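Local coordinates for nitrate transport protein (Parabacteroides distasonis, PDB 3HN0) that probably serves as the solute-binding component of an ABC transporter, capturing a small ligand such as nitrate for uptake, at residues V6-V11 with E54-V59; P61-A66 with G256-I261; L68-I73 with G270-D275; V89-L94 with S162-T167; P97-F102 with V144-L149. All coordinates share one frame; numbering follows the deposited sequence.

Contact 1: residues V6-V11 with E54-V59; sequences VIKVSV and ETDIAV
Asp56 and Lys8 meet where the two segments begin to run together. The carboxylate of Asp56 turns back onto the Lys8 backbone. Its OD2 accepts a hydrogen bond from Lys8 N at 2.9 Å, almost straight at 177°. The donor comes to the anti side of OD2, a little out of the carboxylate plane. Asp56 CG stands anti to its own carbonyl carbon (chi1 -63°), beside the backbone N, and that N donates to Lys8 O. A second donor, Ile57 N, reaches the same Lys8 O at 3.0 Å. An alanine in place of Asp56 would probably leave Lys8 N without its acceptor, at the start of the strand pairing. The Lys8 side chain is extended beyond CG. Its CD passes Glu54 O at 3.7 Å, and a water links Lys8 NZ to the same carbonyl.

From Val9 and Ile57 onward the strands are parallel neighbours. They lie inside a seven-stranded mixed sheet, in an order consistent with the first lobe of a type II periplasmic binding protein. Ser10 N donates to Ile57 O, and Val59 N donates to Ser10 O at 2.8 Å.

On one face, Val9 and Ile57 lie side by side and point the same way, with Val9 CG1 4.0 Å from Ile57 CG2. Ile7 CG2 meets Ile57 CD1 at 3.8 Å. On the other face, Leu49 of helix 43-51 covers Ser10 and Thr55. Thr55 OG1 is anti to its backbone N (chi1 -161°) and bonds to Ser10 OG at 2.6 Å in the Ser10 conformer described; either hydroxyl could donate.

Contact 2: residues P61-A66 with G256-I261; sequences PMINAA and GFLRLI
Ile63 and Phe257 cross at about a right angle. The branch methyl CG2 of Ile63 does the touching and lies 3.7 Å from Phe257 CE2. It approaches the ring obliquely. The same methyl meets Ile261, also at about a right angle, with Ile63 CG2 3.8 Å from Ile261 CG1. Ile63 CG1 occupies the crowded position between backbone N and carbonyl carbon (chi1 62°). CG2 is then anti to the carbonyl carbon, and it is this branch that meets both partners. Ile261 CG1 also lies over one face of the Phe257 ring, offset toward the rim. The ring is thus packed by its own helix as well as by the other one.

Helix 62-70 directly follows strand 57-61 of the larger sheet, a strand-then-helix succession with Pro61 at the N-cap position. Helix 251-264 comes late in the chain and packs across it, nearly perpendicular. The segment axes approach to 10.7 Å with a crossing angle of -87°. Helix 107-119 also borders the crossing, through Thr107, which touches both Ile63 and Phe257.

Met62, a selenomethionine in this crystal, slides past Phe257 in the opposite direction. Its CB is 3.9 Å from Phe257 CE2. CG is anti to the backbone N (chi1 -174°) and meets Leu258 CD2 at 4.0 Å, the two side chains crossing at about a right angle. Beyond CG the chain bends at chi2 and chi3 and turns from helix 251-264. Ala66, one turn further on, sets its CB against both Leu258 methyls, 3.8 Å from CD2 and 3.9 Å from CD1. Val269 and Leu273 also touch Leu258.

Contact 3: residues L68-I73 with G270-D275; sequences LYNKGI and GGRLPD. With PO4 (phosphate ion), chain C.
Arg272 lays its side chain over Asn70 at the end of helix 62-70. From Arg272 CB, the first torsion (chi1 67°) sets CG between backbone N and carbonyl carbon. CG lies 3.9 Å from Asn70 CG. The chain then runs extended to NE. CD passes O2 of a phosphate, probably taken up from the crystallisation liquor. NE donates to that phosphate O2 at 2.8 Å. CZ and its nitrogens stack on the Asn70 amide, with planes 28° apart and Asn70 OD1 over the guanidinium centre. At the tip, NH2 donates to Asn70 O at 2.9 Å, on a lone pair in the carbonyl plane, and also to phosphate O4. NH1 reaches a water shared with Asn70 O. Asn70 ND2 donates to Val269 O, and weakly to Arg272 O.

Tyr69 is the second link. Its OH donates to Asp275 OD1 at a very short 2.5 Å, with ring and carboxylate planes nearly perpendicular. Its CD2 touches Pro274 CB at 3.9 Å. A phenylalanine in place of Tyr69 would probably leave Asp275 OD1 without the hydroxyl donor, with Gly277 N still bonded to it.

The contact fastens the loop after helix 251-264 onto the C-terminal end of helix 62-70, which closes in a Schellman motif at Gly72. Leu273 turns back onto helix 251-264, and Leu68 packs on helix 43-51.

Contact 4: residues V89-L94 with S162-T167; sequences VEKTPL and SSLRIT
Glu90 O is gripped by two donors, Arg165 N at 3.0 Å and a water at 2.9 Å. The same water makes a weak bond to Ser163 O. In return Glu90 N donates to Arg165 O at 2.9 Å. Glu90 and Arg165 thus form an antiparallel hydrogen-bonded pair, and Val89 with Ile166 is the adjoining non-hydrogen-bonded pair. Strand 87-90 is the middle of a three-stranded antiparallel sheet, and strand 165-169 is one of its outer members.

On the apolar face, Val89 crosses Leu164 and Ile166 at an oblique angle. Val89 CB meets Leu164 CG at 3.9 Å. Val89 CG1 meets Ile166 CG1 at 4.0 Å. Leu164 CG stands anti to its backbone N (chi1 -166°), and its CD1 rests 3.6 Å from Lys91 CG. Helix 153-160 packs on Val89, Leu164 and Ile166. The end of Lys91 turns to Asp161, its salt-bridge partner, which also takes a hydrogen bond from Ser163 OG.

On the other face, the Glu90 side chain, in the conformer described, crosses Thr167 at about a right angle. Thr167 OG1 donates to the anti lone pair of Glu90 OE2 at 2.7 Å. Glu90 OE1 makes a salt bridge with Arg146 NE from the strand on the far side. One carboxylate therefore ties the central strand to both flanking strands, and the arginine would probably help keep it ionised.

Contact 5: residues P97-F102 with V144-L149; sequences PALYVF and VNRAVL
Tyr100 and Ala147 form a single backbone bridge between short strands that run in the same direction. Strand 99-100 is also paired with strand 125-126, and helices 107-119 and 132-141 pack close by. This alpha/beta arrangement is consistent with the second lobe of a type II periplasmic binding protein.

Two backbone hydrogen bonds frame the bridge. Tyr100 N donates to Arg146 O at 2.9 Å, nearly straight at 174°. Val148 N donates to Tyr100 O at 3.2 Å. Before the bridge a water joins Ala98 O to Asn145 N.

One side-chain bond adds to these. Arg146 NH1 donates to Pro97 O at 3.2 Å, on a lone pair in the carbonyl plane. The firmer partner of this guanidinium is Glu90, and Tyr123 makes a cation-pi contact with it.

Apolar packing fills the rest. Arg146 CG is anti to the backbone N (chi1 164°) and lies 3.5 Å from Leu99 CD1. Leu99 CD1 lies 3.4 Å from Ala147 CA, closer than usual for two carbons. Val101 CG1 meets Val148 CG2 at 4.2 Å in the Val148 conformer described.

A ring edge also faces a carbonyl. Phe102 turns it to Val148 O, a buried oxygen for which the model holds no hydrogen-bond partner.

Tyr100 and Val144 make a CH-pi contact. Val144 CG1 touches Tyr100 CD1, while Val144 CG2 sits over the centre of the Tyr100 ring, 3.7 Å from the centroid and 9° off the ring normal.

Overall arrangement
From the N terminus, contact 1 closes first, pairing strand 6-12 with strand 57-61 in the larger sheet. Helix 62-70 follows directly and opens contacts 2 and 3. Both wait for the late part of the chain, helix 251-264 and the loop after it. Their segments alternate, so they cross, and they touch through Leu258, Ala66, Leu273 and Pro274. Inside these long loops lie contacts 4 and 5, in the part of the fold with the smaller sheets. Contact 4 closes a loop there, and contact 5 lies inside that loop. Strand 87-90 of contact 4 and strand 146-149 of contact 5 are neighbours in one sheet, and a salt bridge joins them. Contacts 1 and 4 sit on opposite sides of the chain's centre.

Contact 1: residues V6-V11 with E54-V59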
# COMPACT_ATOMS: atom_id res chain seq x y z
N VAL A 6 17.58 -32.34 4.87
CA VAL A 6 16.42 -31.48 5.13
C VAL A 6 16.83 -30.04 4.86
O VAL A 6 18.03 -29.69 4.83
CB VAL A 6 15.88 -31.60 6.58
CG1 VAL A 6 15.53 -33.06 6.90
CG2 VAL A 6 16.88 -31.09 7.58
N ILE A 7 15.82 -29.22 4.62
CA ILE A 7 15.95 -27.77 4.55
C ILE A 7 15.37 -27.19 5.83
O ILE A 7 14.18 -27.33 6.11
CB ILE A 7 15.26 -27.19 3.30
CG1 ILE A 7 16.03 -27.58 2.04
CG2 ILE A 7 15.13 -25.67 3.35
CD1 ILE A 7 15.19 -27.48 0.74
N LYS A 8 16.21 -26.56 6.63
CA LYS A 8 15.79 -26.06 7.95
C LYS A 8 15.36 -24.62 7.82
O LYS A 8 16.13 -23.76 7.37
CB LYS A 8 16.93 -26.20 8.97
CG LYS A 8 17.36 -27.67 9.19
CD LYS A 8 18.58 -27.82 10.11
CE LYS A 8 19.20 -29.21 9.95
NZ LYS A 8 20.44 -29.43 10.76
N VAL A 9 14.12 -24.38 8.21
CA VAL A 9 13.50 -23.07 8.20
C VAL A 9 13.17 -22.66 9.62
O VAL A 9 12.33 -23.28 10.25
CB VAL A 9 12.26 -23.08 7.37
CG1 VAL A 9 11.68 -21.68 7.24
CG2 VAL A 9 12.61 -23.65 5.96
N SER A 10 13.78 -21.56 10.06
CA SER A 10 13.54 -21.06 11.41
C SER A 10 12.64 -19.85 11.30
O SER A 10 12.98 -18.90 10.60
CB SER A 10 14.86 -20.65 12.07
OG SER A 10 15.75 -21.74 12.14
N VAL A 11 11.48 -19.89 11.96
CA VAL A 11 10.54 -18.80 11.91
C VAL A 11 10.50 -18.14 13.32
O VAL A 11 10.17 -18.80 14.30
CB VAL A 11 9.18 -19.26 11.43
CG1 VAL A 11 8.22 -18.08 11.36
CG2 VAL A 11 9.27 -19.94 10.04
N GLU A 54 23.25 -23.37 11.52
CA GLU A 54 22.35 -24.41 12.02
C GLU A 54 20.94 -24.23 11.50
O GLU A 54 20.06 -24.98 11.87
CB GLU A 54 22.34 -24.41 13.53
CG GLU A 54 23.67 -24.98 14.09
CD GLU A 54 23.79 -24.86 15.62
OE1 GLU A 54 22.89 -24.29 16.28
OE2 GLU A 54 24.81 -25.36 16.15
N THR A 55 20.72 -23.19 10.70
CA THR A 55 19.46 -23.07 9.93
C THR A 55 19.82 -22.61 8.52
O THR A 55 20.91 -22.02 8.30
CB THR A 55 18.42 -22.19 10.62
OG1 THR A 55 17.13 -22.50 10.05
CG2 THR A 55 18.74 -20.66 10.52
N ASP A 56 18.95 -22.93 7.57
CA ASP A 56 19.19 -22.64 6.16
C ASP A 56 18.45 -21.36 5.72
O ASP A 56 18.96 -20.60 4.92
CB ASP A 56 18.73 -23.82 5.30
CG ASP A 56 19.54 -25.10 5.59
OD1 ASP A 56 20.79 -24.95 5.63
OD2 ASP A 56 18.95 -26.20 5.83
N ILE A 57 17.24 -21.18 6.24
CA ILE A 57 16.36 -20.05 5.92
C ILE A 57 15.83 -19.57 7.26
O ILE A 57 15.59 -20.39 8.17
CB ILE A 57 15.16 -20.57 5.08
CG1 ILE A 57 15.71 -21.16 3.75
CG2 ILE A 57 14.10 -19.45 4.93
CD1 ILE A 57 14.74 -21.95 2.90
N ALA A 58 15.67 -18.26 7.43
CA ALA A 58 15.16 -17.76 8.70
C ALA A 58 14.22 -16.63 8.42
O ALA A 58 14.42 -15.92 7.44
CB ALA A 58 16.31 -17.28 9.60
N VAL A 59 13.25 -16.42 9.30
CA VAL A 59 12.30 -15.37 9.12
C VAL A 59 12.36 -14.51 10.38
O VAL A 59 12.09 -15.03 11.48
CB VAL A 59 10.88 -15.97 8.91
CG1 VAL A 59 9.89 -14.86 8.55
CG2 VAL A 59 10.91 -17.08 7.82
O HOH W 1 19.94 -28.42 6.53
O HOH W 2 21.01 -27.59 12.59

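Contact 2: residues P61-A66 with G256-I261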
# COMPACT_ATOMS: atom_id res chain seq x y z
N PRO A 61 12.95 -9.98 11.84
CA PRO A 61 12.65 -8.62 11.44
C PRO A 61 13.64 -8.13 10.38
O PRO A 61 14.84 -8.50 10.40
CB PRO A 61 12.81 -7.83 12.73
CG PRO A 61 12.41 -8.81 13.79
CD PRO A 61 13.05 -10.09 13.30
N MSE A 62 13.10 -7.35 9.44
CA MSE A 62 13.92 -6.76 8.38
C MSE A 62 15.10 -5.98 8.94
O MSE A 62 16.21 -6.04 8.37
CB MSE A 62 13.05 -5.87 7.47
CG MSE A 62 13.69 -5.30 6.28
SE MSE A 62 14.32 -6.53 4.99
CE MSE A 62 12.56 -7.08 4.40
N ILE A 63 14.92 -5.26 10.05
CA ILE A 63 16.09 -4.49 10.59
C ILE A 63 17.22 -5.45 10.99
O ILE A 63 18.39 -5.17 10.75
CB ILE A 63 15.70 -3.47 11.70
CG1 ILE A 63 15.11 -4.13 12.93
CG2 ILE A 63 14.65 -2.45 11.14
CD1 ILE A 63 15.04 -3.14 14.13
N ASN A 64 16.89 -6.61 11.56
CA ASN A 64 17.92 -7.59 11.90
C ASN A 64 18.59 -8.11 10.68
O ASN A 64 19.80 -8.34 10.67
CB ASN A 64 17.34 -8.77 12.71
CG ASN A 64 16.79 -8.34 14.08
OD1 ASN A 64 15.76 -7.67 14.14
ND2 ASN A 64 17.47 -8.72 15.16
N ALA A 65 17.81 -8.36 9.64
CA ALA A 65 18.35 -8.88 8.40
C ALA A 65 19.37 -7.90 7.83
O ALA A 65 20.53 -8.25 7.50
CB ALA A 65 17.20 -9.18 7.40
N ALA A 66 18.99 -6.63 7.80
CA ALA A 66 19.89 -5.59 7.34
C ALA A 66 21.18 -5.50 8.14
O ALA A 66 22.28 -5.38 7.57
CB ALA A 66 19.18 -4.24 7.32
N GLY A 256 12.91 1.73 1.28
CA GLY A 256 12.15 2.80 1.96
C GLY A 256 11.91 2.61 3.44
O GLY A 256 12.03 3.55 4.24
N PHE A 257 11.53 1.41 3.84
CA PHE A 257 11.40 1.05 5.25
C PHE A 257 12.73 1.21 6.00
O PHE A 257 12.76 1.88 7.01
CB PHE A 257 10.86 -0.38 5.43
CG PHE A 257 10.96 -0.88 6.81
CD1 PHE A 257 10.10 -0.44 7.82
CD2 PHE A 257 11.94 -1.82 7.15
CE1 PHE A 257 10.16 -0.94 9.10
CE2 PHE A 257 12.06 -2.27 8.44
CZ PHE A 257 11.17 -1.86 9.44
N LEU A 258 13.82 0.65 5.46
CA LEU A 258 15.13 0.72 6.11
C LEU A 258 15.60 2.18 6.26
O LEU A 258 16.10 2.56 7.31
CB LEU A 258 16.18 -0.16 5.39
CG LEU A 258 15.93 -1.67 5.60
CD1 LEU A 258 16.88 -2.53 4.73
CD2 LEU A 258 16.03 -2.10 7.07
N ARG A 259 15.36 3.00 5.24
CA ARG A 259 15.67 4.40 5.29
C ARG A 259 14.92 5.10 6.38
O ARG A 259 15.48 5.94 7.10
CB ARG A 259 15.34 5.05 3.94
CG ARG A 259 15.85 6.46 3.77
CD ARG A 259 15.76 6.91 2.28
NE ARG A 259 16.54 6.03 1.38
CZ ARG A 259 16.04 5.17 0.48
NH1 ARG A 259 14.72 5.04 0.27
NH2 ARG A 259 16.88 4.44 -0.26
N LEU A 260 13.62 4.78 6.52
CA LEU A 260 12.83 5.36 7.59
C LEU A 260 13.41 4.99 8.96
O LEU A 260 13.60 5.85 9.82
CB LEU A 260 11.36 4.90 7.44
CG LEU A 260 10.31 5.44 8.41
CD1 LEU A 260 8.89 5.21 7.86
CD2 LEU A 260 10.50 4.79 9.77
N ILE A 261 13.70 3.71 9.18
CA ILE A 261 14.27 3.27 10.45
C ILE A 261 15.59 3.99 10.75
O ILE A 261 15.83 4.45 11.86
CB ILE A 261 14.54 1.75 10.46
CG1 ILE A 261 13.21 0.99 10.35
CG2 ILE A 261 15.38 1.31 11.69
CD1 ILE A 261 12.26 1.29 11.50

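Contact 3: residues L68-I73 with G270-D275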
# COMPACT_ATOMS: atom_id res chain seq x y z
N LEU A 68 22.59 -7.84 10.16
CA LEU A 68 23.42 -9.02 9.90
C LEU A 68 24.17 -8.94 8.56
O LEU A 68 25.37 -9.25 8.48
CB LEU A 68 22.58 -10.29 9.90
CG LEU A 68 21.99 -10.72 11.24
CD1 LEU A 68 21.11 -11.99 11.00
CD2 LEU A 68 23.06 -10.98 12.22
N TYR A 69 23.47 -8.53 7.51
CA TYR A 69 24.09 -8.35 6.22
C TYR A 69 25.22 -7.29 6.28
O TYR A 69 26.34 -7.53 5.76
CB TYR A 69 23.07 -8.00 5.13
CG TYR A 69 23.74 -7.77 3.79
CD1 TYR A 69 23.98 -8.84 2.95
CD2 TYR A 69 24.14 -6.48 3.38
CE1 TYR A 69 24.65 -8.67 1.74
CE2 TYR A 69 24.79 -6.28 2.15
CZ TYR A 69 25.05 -7.38 1.34
OH TYR A 69 25.71 -7.27 0.13
N ASN A 70 24.94 -6.15 6.90
CA ASN A 70 25.93 -5.08 7.01
C ASN A 70 27.17 -5.49 7.83
O ASN A 70 28.28 -4.98 7.61
CB ASN A 70 25.29 -3.80 7.58
CG ASN A 70 24.51 -3.07 6.54
OD1 ASN A 70 24.78 -3.25 5.37
ND2 ASN A 70 23.55 -2.24 6.95
N LYS A 71 26.96 -6.41 8.76
CA LYS A 71 28.03 -6.91 9.62
C LYS A 71 28.85 -8.03 9.01
O LYS A 71 29.84 -8.43 9.59
CB LYS A 71 27.44 -7.30 10.98
CG LYS A 71 27.06 -6.01 11.73
CD LYS A 71 26.77 -6.10 13.19
CE LYS A 71 27.00 -4.70 13.86
NZ LYS A 71 26.29 -3.48 13.21
N GLY A 72 28.46 -8.51 7.84
CA GLY A 72 29.25 -9.48 7.05
C GLY A 72 28.74 -10.91 7.13
O GLY A 72 29.37 -11.82 6.59
N ILE A 73 27.61 -11.12 7.79
CA ILE A 73 27.00 -12.49 7.84
C ILE A 73 26.52 -12.86 6.45
O ILE A 73 25.92 -12.01 5.77
CB ILE A 73 25.85 -12.56 8.87
CG1 ILE A 73 26.36 -12.26 10.25
CG2 ILE A 73 25.18 -13.95 8.89
CD1 ILE A 73 27.70 -13.00 10.53
N GLY A 270 22.47 -1.27 11.44
CA GLY A 270 23.89 -1.42 11.32
C GLY A 270 24.62 -0.24 10.72
O GLY A 270 25.75 -0.39 10.25
N GLY A 271 24.00 0.95 10.76
CA GLY A 271 24.72 2.18 10.46
C GLY A 271 24.66 2.65 9.01
O GLY A 271 25.14 3.74 8.69
N ARG A 272 24.10 1.84 8.13
CA ARG A 272 23.97 2.20 6.72
C ARG A 272 22.92 1.33 6.07
O ARG A 272 22.59 0.26 6.59
CB ARG A 272 25.32 2.02 5.99
CG ARG A 272 25.80 0.58 5.88
CD ARG A 272 27.23 0.55 5.46
NE ARG A 272 27.71 -0.77 5.10
CZ ARG A 272 28.09 -1.70 5.99
NH1 ARG A 272 28.05 -1.46 7.29
NH2 ARG A 272 28.53 -2.88 5.56
N LEU A 273 22.41 1.78 4.92
CA LEU A 273 21.50 0.97 4.12
C LEU A 273 22.32 -0.13 3.47
O LEU A 273 23.42 0.13 2.98
CB LEU A 273 20.85 1.79 3.02
CG LEU A 273 19.89 2.88 3.44
CD1 LEU A 273 19.55 3.70 2.19
CD2 LEU A 273 18.61 2.28 4.08
N PRO A 274 21.80 -1.38 3.46
CA PRO A 274 22.53 -2.48 2.80
C PRO A 274 22.79 -2.15 1.32
O PRO A 274 21.94 -1.52 0.66
CB PRO A 274 21.58 -3.63 2.92
CG PRO A 274 20.75 -3.31 4.15
CD PRO A 274 20.56 -1.84 4.10
N ASP A 275 23.94 -2.57 0.81
CA ASP A 275 24.27 -2.41 -0.60
C ASP A 275 23.52 -3.41 -1.49
O ASP A 275 22.65 -4.17 -1.03
CB ASP A 275 25.79 -2.51 -0.82
CG ASP A 275 26.36 -3.86 -0.46
OD1 ASP A 275 25.68 -4.89 -0.61
OD2 ASP A 275 27.54 -3.90 -0.05
P PO4 C . 28.94 -1.34 1.88
O1 PO4 C . 28.95 -1.73 0.41
O2 PO4 C . 27.52 -1.04 2.35
O3 PO4 C . 29.80 -0.10 2.07
O4 PO4 C . 29.55 -2.47 2.65
O HOH W 3 26.00 -3.20 2.86
O HOH W 4 29.66 -2.78 9.57
O HOH W 5 27.27 -2.64 10.48

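Contact 4: residues V89-L94 with S162-T167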
# COMPACT_ATOMS: atom_id res chain seq x y z
N VAL A 89 -4.72 0.39 19.16
CA VAL A 89 -5.98 0.10 19.81
C VAL A 89 -6.22 1.10 20.94
O VAL A 89 -5.28 1.56 21.58
CB VAL A 89 -6.02 -1.35 20.37
CG1 VAL A 89 -5.93 -2.35 19.23
CG2 VAL A 89 -4.86 -1.62 21.41
N GLU A 90 -7.47 1.44 21.16
CA GLU A 90 -7.85 2.38 22.19
C GLU A 90 -9.14 1.93 22.84
O GLU A 90 -10.02 1.35 22.17
CB GLU A 90 -7.98 3.82 21.62
CG GLU A 90 -6.86 4.22 20.65
CD GLU A 90 -6.88 5.70 20.27
OE1 GLU A 90 -6.82 6.55 21.19
OE2 GLU A 90 -6.91 6.01 19.05
N LYS A 91 -9.24 2.19 24.14
CA LYS A 91 -10.46 1.96 24.89
C LYS A 91 -11.30 3.21 24.88
O LYS A 91 -10.76 4.31 24.84
CB LYS A 91 -10.14 1.60 26.33
CG LYS A 91 -9.69 0.20 26.49
CD LYS A 91 -9.39 -0.20 27.93
CE LYS A 91 -10.64 -0.19 28.82
NZ LYS A 91 -10.81 -1.45 29.59
N THR A 92 -12.62 3.00 24.90
CA THR A 92 -13.61 4.06 25.11
C THR A 92 -14.40 3.73 26.39
O THR A 92 -14.98 2.64 26.48
CB THR A 92 -14.62 4.15 23.95
OG1 THR A 92 -13.90 4.10 22.72
CG2 THR A 92 -15.45 5.44 24.02
N PRO A 93 -14.40 4.64 27.37
CA PRO A 93 -13.72 5.94 27.38
C PRO A 93 -12.22 5.83 27.58
O PRO A 93 -11.71 4.82 28.11
CB PRO A 93 -14.36 6.67 28.58
CG PRO A 93 -14.82 5.57 29.49
CD PRO A 93 -15.26 4.47 28.56
N LEU A 94 -11.52 6.88 27.16
CA LEU A 94 -10.09 6.98 27.34
C LEU A 94 -9.80 7.64 28.69
O LEU A 94 -9.96 8.86 28.85
CB LEU A 94 -9.48 7.78 26.21
CG LEU A 94 -7.95 7.83 26.22
CD1 LEU A 94 -7.39 6.53 25.65
CD2 LEU A 94 -7.46 9.04 25.44
N SER A 162 -14.11 -6.19 25.30
CA SER A 162 -14.97 -5.87 24.19
C SER A 162 -15.22 -4.40 23.96
O SER A 162 -15.88 -4.08 22.97
CB SER A 162 -16.30 -6.64 24.31
OG SER A 162 -17.08 -6.04 25.30
N SER A 163 -14.74 -3.55 24.88
CA SER A 163 -14.67 -2.09 24.72
C SER A 163 -13.54 -1.63 23.75
O SER A 163 -13.67 -0.61 23.11
CB SER A 163 -14.53 -1.40 26.09
OG SER A 163 -13.20 -1.22 26.58
N LEU A 164 -12.50 -2.45 23.61
CA LEU A 164 -11.29 -2.08 22.90
C LEU A 164 -11.61 -2.05 21.41
O LEU A 164 -12.34 -2.91 20.94
CB LEU A 164 -10.17 -3.11 23.17
CG LEU A 164 -8.78 -2.70 22.79
CD1 LEU A 164 -8.25 -1.51 23.69
CD2 LEU A 164 -7.86 -3.98 22.85
N ARG A 165 -11.05 -1.08 20.70
CA ARG A 165 -11.20 -0.97 19.26
C ARG A 165 -9.87 -0.68 18.59
O ARG A 165 -9.05 0.04 19.13
CB ARG A 165 -12.19 0.17 18.92
CG ARG A 165 -13.61 -0.07 19.41
CD ARG A 165 -14.37 -1.08 18.53
NE ARG A 165 -15.77 -1.26 18.97
CZ ARG A 165 -16.16 -2.12 19.91
NH1 ARG A 165 -15.25 -2.89 20.53
NH2 ARG A 165 -17.45 -2.22 20.25
N ILE A 166 -9.70 -1.19 17.37
CA ILE A 166 -8.61 -0.75 16.49
C ILE A 166 -9.00 0.64 15.96
O ILE A 166 -10.10 0.82 15.46
CB ILE A 166 -8.41 -1.69 15.34
CG1 ILE A 166 -7.92 -3.04 15.84
CG2 ILE A 166 -7.44 -1.09 14.35
CD1 ILE A 166 -7.86 -4.11 14.75
N THR A 167 -8.10 1.61 16.14
CA THR A 167 -8.31 2.98 15.69
C THR A 167 -7.38 3.38 14.55
O THR A 167 -7.65 4.38 13.89
CB THR A 167 -8.17 3.97 16.85
OG1 THR A 167 -6.84 3.94 17.39
CG2 THR A 167 -9.21 3.63 17.97
O HOH W 6 -12.73 2.23 21.68

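Contact 5: residues P97-F102 with V144-L149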
# COMPACT_ATOMS: atom_id res chain seq x y z
N PRO A 97 -4.11 8.55 29.20
CA PRO A 97 -3.94 8.46 27.77
C PRO A 97 -2.55 8.06 27.24
O PRO A 97 -2.31 8.23 26.04
CB PRO A 97 -4.25 9.89 27.32
CG PRO A 97 -3.62 10.71 28.38
CD PRO A 97 -3.78 9.91 29.67
N ALA A 98 -1.66 7.55 28.08
CA ALA A 98 -0.35 7.14 27.58
C ALA A 98 -0.53 6.02 26.55
O ALA A 98 -1.39 5.15 26.73
CB ALA A 98 0.54 6.66 28.70
N LEU A 99 0.27 6.08 25.48
CA LEU A 99 0.30 5.05 24.48
C LEU A 99 1.40 4.08 24.82
O LEU A 99 2.58 4.44 24.84
CB LEU A 99 0.51 5.64 23.08
CG LEU A 99 0.75 4.70 21.90
CD1 LEU A 99 -0.37 3.74 21.80
CD2 LEU A 99 0.90 5.55 20.61
N TYR A 100 1.02 2.85 25.11
CA TYR A 100 1.99 1.85 25.51
C TYR A 100 2.53 1.15 24.29
O TYR A 100 1.75 0.65 23.46
CB TYR A 100 1.38 0.84 26.46
CG TYR A 100 1.22 1.36 27.85
CD1 TYR A 100 0.20 2.25 28.17
CD2 TYR A 100 2.10 0.99 28.87
CE1 TYR A 100 0.07 2.76 29.50
CE2 TYR A 100 1.96 1.45 30.16
CZ TYR A 100 0.95 2.33 30.46
OH TYR A 100 0.82 2.81 31.76
N VAL A 101 3.86 1.07 24.23
CA VAL A 101 4.59 0.54 23.10
C VAL A 101 5.57 -0.53 23.57
O VAL A 101 6.34 -0.32 24.52
CB VAL A 101 5.38 1.71 22.40
CG1 VAL A 101 6.17 1.20 21.23
CG2 VAL A 101 4.42 2.84 21.99
N PHE A 102 5.53 -1.69 22.94
CA PHE A 102 6.47 -2.75 23.22
C PHE A 102 7.71 -2.59 22.29
O PHE A 102 7.72 -1.80 21.36
CB PHE A 102 5.80 -4.11 23.07
CG PHE A 102 5.39 -4.43 21.65
CD1 PHE A 102 4.14 -3.99 21.14
CD2 PHE A 102 6.22 -5.17 20.82
CE1 PHE A 102 3.77 -4.26 19.83
CE2 PHE A 102 5.83 -5.46 19.51
CZ PHE A 102 4.61 -4.98 19.01
N VAL A 144 -3.68 -0.11 30.85
CA VAL A 144 -3.40 0.37 29.50
C VAL A 144 -4.71 0.67 28.76
O VAL A 144 -5.54 -0.22 28.57
CB VAL A 144 -2.59 -0.69 28.75
CG1 VAL A 144 -2.35 -0.26 27.25
CG2 VAL A 144 -1.26 -0.98 29.46
N ASN A 145 -4.88 1.91 28.30
CA ASN A 145 -6.06 2.33 27.54
C ASN A 145 -5.72 2.60 26.07
O ASN A 145 -6.60 2.81 25.26
CB ASN A 145 -6.66 3.59 28.18
CG ASN A 145 -7.13 3.36 29.62
OD1 ASN A 145 -7.71 2.32 29.93
ND2 ASN A 145 -6.88 4.32 30.48
N ARG A 146 -4.45 2.63 25.74
CA ARG A 146 -4.07 2.90 24.36
C ARG A 146 -2.74 2.20 24.16
O ARG A 146 -1.87 2.30 25.02
CB ARG A 146 -4.04 4.43 24.20
CG ARG A 146 -3.36 5.04 23.02
CD ARG A 146 -3.35 6.60 23.18
NE ARG A 146 -4.61 7.20 22.76
CZ ARG A 146 -4.96 8.46 22.98
NH1 ARG A 146 -4.16 9.29 23.64
NH2 ARG A 146 -6.12 8.92 22.52
N ALA A 147 -2.63 1.45 23.05
CA ALA A 147 -1.48 0.64 22.79
C ALA A 147 -1.34 0.29 21.33
O ALA A 147 -2.26 0.50 20.54
CB ALA A 147 -1.55 -0.66 23.65
N VAL A 148 -0.16 -0.19 21.00
CA VAL A 148 0.07 -0.81 19.72
C VAL A 148 0.29 -2.31 19.91
O VAL A 148 0.96 -2.73 20.84
CB VAL A 148 1.25 -0.19 18.96
CG1 VAL A 148 0.87 1.21 18.44
CG2 VAL A 148 2.48 -0.19 19.79
N LEU A 149 -0.31 -3.09 19.01
CA LEU A 149 -0.25 -4.56 19.04
C LEU A 149 -0.27 -5.15 17.64
O LEU A 149 -0.85 -4.59 16.74
CB LEU A 149 -1.43 -5.16 19.83
CG LEU A 149 -1.45 -4.98 21.33
CD1 LEU A 149 -2.82 -5.45 21.91
CD2 LEU A 149 -0.33 -5.65 22.07
O HOH W 7 -3.08 4.14 28.63